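Local coordinates for nitrogenase molybdenum-iron protein beta chain (Clostridium pasteurianum, PDB 4WES) that forms, with the alpha chain, the molybdenum-iron component of nitrogenase, which reduces dinitrogen to ammonium, and carries a shared [8Fe-7S] cluster, at residues 161-175 / 228-241. Residues are numbered along the deposited sequence; the frame is centred on the assembly and turned at random.
Sequences LSENTGAKNGKINVI and DLKDTGNSDLTLSL
Two neighbouring strands, 172-175 and 237-241, pair here in the four-stranded parallel sheet of an alpha/beta domain, and the loop before the first wraps round helix 226-231 and the 3-10 turn 232-234 that follows. Their short axes approach to 4.5 Å at an angle of 18°, and the ladder runs N173 N to L237 O, L239 N to N173 O (2.8 Å), I175 N to L239 O and L241 N to I175 O. N173 ties its strand to the 3-10 turn: with CG anti to the carbonyl carbon (chi1 -60°), the amide reaches the turn, and ND2 gives both hydrogens nearly in its plane, to T232 O (3.0 Å) and T238 OG1 (3.1 Å), while S235 OG donates to OD1 (2.7 Å) from above the carbonyl plane. S235 OG lies in the amide plane of N169 and accepts one ND2 hydrogen; the other meets D231 OD2 (2.9 Å) from above the carboxylate, the planes 72° apart. N234 OD1 takes T165 N (2.9 Å), and ND2 gives to T165 OG1 and D231 OD1, fixing the amide's rotation. Where the loop starts, S162 OG donates to T232 OG1 (2.8 Å), which donates to L229 O. Helix 243-257 covers N173 and T238 through L253; helix 270-284 packs on I172, L237 and L239; strands 198-200 and 261-264 complete the sheet.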
loop_
_atom_site.group_PDB
_atom_site.type_symbol
_atom_site.label_atom_id
_atom_site.label_comp_id
_atom_site.label_asym_id
_atom_site.label_seq_id
_atom_site.Cartn_x
_atom_site.Cartn_y
_atom_site.Cartn_z
ATOM N N LEU B 161 9.560 41.107 6.764
ATOM C CA LEU B 161 9.904 40.716 8.126
ATOM C C LEU B 161 11.399 40.583 8.446
ATOM O O LEU B 161 11.835 40.963 9.528
ATOM C CB LEU B 161 9.173 39.428 8.492
ATOM C CG LEU B 161 7.668 39.507 8.390
ATOM C CD1 LEU B 161 7.068 38.178 8.794
ATOM C CD2 LEU B 161 7.049 40.652 9.188
ATOM N N SER B 162 12.175 39.985 7.543
ATOM C CA SER B 162 13.544 39.627 7.913
ATOM C C SER B 162 14.364 40.870 8.243
ATOM O O SER B 162 14.356 41.829 7.476
ATOM C CB SER B 162 14.234 38.906 6.775
ATOM O OG SER B 162 13.518 37.723 6.401
ATOM N N GLU B 163 15.099 40.817 9.343
ATOM C CA GLU B 163 15.946 41.973 9.714
ATOM C C GLU B 163 17.234 41.528 10.367
ATOM O O GLU B 163 17.222 40.646 11.256
ATOM C CB GLU B 163 15.206 42.957 10.613
ATOM C CG GLU B 163 16.116 44.077 11.116
ATOM C CD GLU B 163 15.395 45.204 11.839
ATOM O OE1 GLU B 163 14.205 45.038 12.182
ATOM O OE2 GLU B 163 16.035 46.256 12.071
ATOM N N ASN B 164 18.343 42.083 9.892
ATOM C CA ASN B 164 19.646 41.883 10.503
ATOM C C ASN B 164 19.840 43.002 11.512
ATOM O O ASN B 164 19.921 44.152 11.130
ATOM C CB ASN B 164 20.703 41.937 9.423
ATOM C CG ASN B 164 22.099 41.664 9.955
ATOM O OD1 ASN B 164 22.439 41.973 11.110
ATOM N ND2 ASN B 164 22.931 41.081 9.092
ATOM N N THR B 165 19.818 42.649 12.783
ATOM C CA THR B 165 19.949 43.628 13.858
ATOM C C THR B 165 21.346 43.612 14.460
ATOM O O THR B 165 21.591 44.278 15.467
ATOM C CB THR B 165 18.958 43.356 14.979
ATOM O OG1 THR B 165 19.170 42.035 15.494
ATOM C CG2 THR B 165 17.558 43.435 14.453
ATOM N N GLY B 166 22.252 42.830 13.881
ATOM C CA GLY B 166 23.627 42.690 14.400
ATOM C C GLY B 166 23.749 41.660 15.522
ATOM O O GLY B 166 24.842 41.347 15.959
ATOM N N ALA B 167 22.623 41.125 15.972
ATOM C CA ALA B 167 22.586 40.136 17.018
ATOM C C ALA B 167 22.588 38.728 16.404
ATOM O O ALA B 167 21.530 38.150 16.139
ATOM C CB ALA B 167 21.329 40.341 17.869
ATOM N N LYS B 168 23.781 38.179 16.164
ATOM C CA LYS B 168 23.904 36.860 15.564
ATOM C C LYS B 168 23.190 35.781 16.372
ATOM O O LYS B 168 23.390 35.669 17.576
ATOM C CB LYS B 168 25.369 36.486 15.380
ATOM C CG LYS B 168 26.046 37.361 14.349
ATOM C CD LYS B 168 25.527 37.063 12.961
ATOM C CE LYS B 168 26.115 38.022 11.953
ATOM N NZ LYS B 168 25.957 37.447 10.602
ATOM N N ASN B 169 22.360 34.973 15.708
ATOM C CA ASN B 169 21.622 33.943 16.426
ATOM C C ASN B 169 22.246 32.550 16.416
ATOM O O ASN B 169 21.797 31.666 17.141
ATOM C CB ASN B 169 20.185 33.891 15.898
ATOM C CG ASN B 169 20.091 33.478 14.436
ATOM O OD1 ASN B 169 21.046 32.937 13.868
ATOM N ND2 ASN B 169 18.967 33.791 13.814
ATOM N N GLY B 170 23.302 32.371 15.638
ATOM C CA GLY B 170 23.967 31.081 15.537
ATOM C C GLY B 170 23.169 29.999 14.834
ATOM O O GLY B 170 23.490 28.825 14.970
ATOM N N LYS B 171 22.163 30.391 14.060
ATOM C CA LYS B 171 21.246 29.449 13.419
ATOM C C LYS B 171 21.472 29.400 11.900
ATOM O O LYS B 171 22.004 30.334 11.290
ATOM C CB LYS B 171 19.784 29.830 13.694
ATOM C CG LYS B 171 19.444 29.838 15.182
ATOM C CD LYS B 171 17.984 30.172 15.436
ATOM C CE LYS B 171 17.708 30.162 16.921
ATOM N NZ LYS B 171 16.264 30.370 17.223
ATOM N N ILE B 172 20.984 28.317 11.294
ATOM C CA ILE B 172 20.895 28.195 9.856
ATOM C C ILE B 172 19.394 28.310 9.481
ATOM O O ILE B 172 18.560 27.642 10.076
ATOM C CB ILE B 172 21.443 26.844 9.379
ATOM C CG1 ILE B 172 22.961 26.813 9.613
ATOM C CG2 ILE B 172 21.111 26.572 7.909
ATOM C CD1 ILE B 172 23.632 25.514 9.250
ATOM N N ASN B 173 19.073 29.188 8.526
ATOM C CA ASN B 173 17.709 29.233 7.988
ATOM C C ASN B 173 17.537 28.061 7.011
ATOM O O ASN B 173 18.470 27.776 6.244
ATOM C CB ASN B 173 17.450 30.508 7.220
ATOM C CG ASN B 173 17.613 31.748 8.059
ATOM O OD1 ASN B 173 17.253 31.767 9.229
ATOM N ND2 ASN B 173 18.148 32.796 7.431
ATOM N N VAL B 174 16.375 27.437 6.994
ATOM C CA VAL B 174 16.061 26.450 5.986
ATOM C C VAL B 174 14.714 26.778 5.366
ATOM O O VAL B 174 13.714 26.870 6.074
ATOM C CB VAL B 174 16.168 24.991 6.503
ATOM C CG1 VAL B 174 15.309 24.740 7.731
ATOM C CG2 VAL B 174 15.867 23.998 5.381
ATOM N N ILE B 175 14.719 26.965 4.050
ATOM C CA ILE B 175 13.488 27.141 3.298
ATOM C C ILE B 175 13.257 25.787 2.627
ATOM O O ILE B 175 14.049 25.381 1.787
ATOM C CB ILE B 175 13.581 28.283 2.270
ATOM C CG1 ILE B 175 13.948 29.604 2.950
ATOM C CG2 ILE B 175 12.295 28.394 1.498
ATOM C CD1 ILE B 175 14.308 30.720 1.969
ATOM N N ASP B 228 10.573 34.816 14.946
ATOM C CA ASP B 228 11.614 34.049 14.290
ATOM C C ASP B 228 11.781 34.391 12.823
ATOM O O ASP B 228 12.901 34.355 12.292
ATOM C CB ASP B 228 11.388 32.556 14.522
ATOM C CG ASP B 228 11.532 32.194 16.001
ATOM O OD1 ASP B 228 10.654 31.458 16.506
ATOM O OD2 ASP B 228 12.537 32.670 16.641
ATOM N N LEU B 229 10.670 34.696 12.161
ATOM C CA LEU B 229 10.765 35.208 10.783
ATOM C C LEU B 229 11.580 36.511 10.735
ATOM O O LEU B 229 12.423 36.710 9.860
ATOM C CB LEU B 229 9.382 35.433 10.207
ATOM C CG LEU B 229 8.544 34.172 10.071
ATOM C CD1 LEU B 229 7.136 34.492 9.640
ATOM C CD2 LEU B 229 9.185 33.217 9.083
ATOM N N LYS B 230 11.379 37.401 11.696
ATOM C CA LYS B 230 12.237 38.588 11.772
ATOM C C LYS B 230 13.708 38.201 11.958
ATOM O O LYS B 230 14.608 38.742 11.292
ATOM C CB LYS B 230 11.796 39.523 12.904
ATOM C CG LYS B 230 10.438 40.158 12.679
ATOM C CD LYS B 230 10.042 41.014 13.866
ATOM C CE LYS B 230 8.675 41.627 13.679
ATOM N NZ LYS B 230 8.246 42.425 14.862
ATOM N N ASP B 231 13.938 37.238 12.837
ATOM C CA ASP B 231 15.274 36.842 13.226
ATOM C C ASP B 231 16.049 36.101 12.138
ATOM O O ASP B 231 17.268 35.904 12.274
ATOM C CB ASP B 231 15.208 35.994 14.496
ATOM C CG ASP B 231 16.542 35.944 15.252
ATOM O OD1 ASP B 231 17.155 37.028 15.492
ATOM O OD2 ASP B 231 16.948 34.832 15.650
ATOM N N THR B 232 15.366 35.732 11.046
ATOM C CA THR B 232 16.074 35.110 9.914
ATOM C C THR B 232 17.189 35.986 9.333
ATOM O O THR B 232 18.151 35.476 8.757
ATOM C CB THR B 232 15.125 34.739 8.758
ATOM O OG1 THR B 232 14.406 35.888 8.311
ATOM C CG2 THR B 232 14.167 33.662 9.187
ATOM N N GLY B 233 17.083 37.303 9.530
ATOM C CA GLY B 233 18.144 38.189 9.086
ATOM C C GLY B 233 19.423 38.116 9.906
ATOM O O GLY B 233 20.453 38.683 9.506
ATOM N N ASN B 234 19.361 37.449 11.062
ATOM C CA ASN B 234 20.508 37.312 11.981
ATOM C C ASN B 234 21.206 35.967 11.897
ATOM O O ASN B 234 22.111 35.693 12.653
ATOM C CB ASN B 234 20.034 37.550 13.402
ATOM C CG ASN B 234 19.733 39.008 13.667
ATOM O OD1 ASN B 234 20.499 39.907 13.252
ATOM N ND2 ASN B 234 18.636 39.272 14.379
ATOM N N SER B 235 20.790 35.136 10.946
ATOM C CA SER B 235 21.331 33.793 10.801
ATOM C C SER B 235 22.675 33.765 10.075
ATOM O O SER B 235 23.065 34.746 9.445
ATOM C CB SER B 235 20.301 32.888 10.116
ATOM O OG SER B 235 19.128 32.891 10.896
ATOM N N ASP B 236 23.347 32.606 10.137
ATOM C CA ASP B 236 24.658 32.418 9.528
ATOM C C ASP B 236 24.592 32.103 8.041
ATOM O O ASP B 236 25.517 32.397 7.291
ATOM C CB ASP B 236 25.378 31.278 10.216
ATOM C CG ASP B 236 25.800 31.616 11.631
ATOM O OD1 ASP B 236 26.149 32.800 11.911
ATOM O OD2 ASP B 236 25.805 30.668 12.478
ATOM N N LEU B 237 23.503 31.455 7.617
ATOM C CA LEU B 237 23.407 30.819 6.310
ATOM C C LEU B 237 21.947 30.484 6.098
ATOM O O LEU B 237 21.240 30.171 7.068
ATOM C CB LEU B 237 24.238 29.523 6.280
ATOM C CG LEU B 237 24.259 28.699 4.999
ATOM C CD1 LEU B 237 24.903 29.441 3.852
ATOM C CD2 LEU B 237 24.924 27.353 5.234
ATOM N N THR B 238 21.512 30.496 4.830
ATOM C CA THR B 238 20.221 29.953 4.432
ATOM C C THR B 238 20.456 28.766 3.501
ATOM O O THR B 238 21.169 28.896 2.518
ATOM C CB THR B 238 19.373 31.023 3.711
ATOM O OG1 THR B 238 19.173 32.158 4.564
ATOM C CG2 THR B 238 18.041 30.442 3.258
ATOM N N LEU B 239 19.815 27.642 3.807
ATOM C CA LEU B 239 19.753 26.518 2.863
ATOM C C LEU B 239 18.434 26.599 2.117
ATOM O O LEU B 239 17.349 26.598 2.723
ATOM C CB LEU B 239 19.872 25.185 3.586
ATOM C CG LEU B 239 21.214 24.946 4.284
ATOM C CD1 LEU B 239 21.303 23.573 4.918
ATOM C CD2 LEU B 239 22.389 25.168 3.333
ATOM N N SER B 240 18.536 26.702 0.787
ATOM C CA SER B 240 17.369 26.773 -0.102
ATOM C C SER B 240 17.145 25.382 -0.675
ATOM O O SER B 240 17.954 24.925 -1.480
ATOM C CB SER B 240 17.712 27.767 -1.221
ATOM O OG SER B 240 16.647 27.801 -2.136
ATOM N N LEU B 241 16.089 24.693 -0.229
ATOM C CA LEU B 241 15.848 23.336 -0.680
ATOM C C LEU B 241 14.860 23.379 -1.824
ATOM O O LEU B 241 13.672 23.681 -1.618
ATOM C CB LEU B 241 15.300 22.470 0.431
ATOM C CG LEU B 241 16.108 22.399 1.728
ATOM C CD1 LEU B 241 15.557 21.352 2.670
ATOM C CD2 LEU B 241 17.590 22.169 1.529
HETATM O O HOH W 1 23.233 39.577 12.683
HETATM O O HOH W 2 19.218 37.182 17.308
HETATM O O HOH W 3 23.088 37.505 9.706
HETATM O O HOH W 4 27.495 34.636 10.522
HETATM O O HOH W 5 24.082 33.920 13.419
HETATM O O HOH W 6 15.229 32.651 16.037
#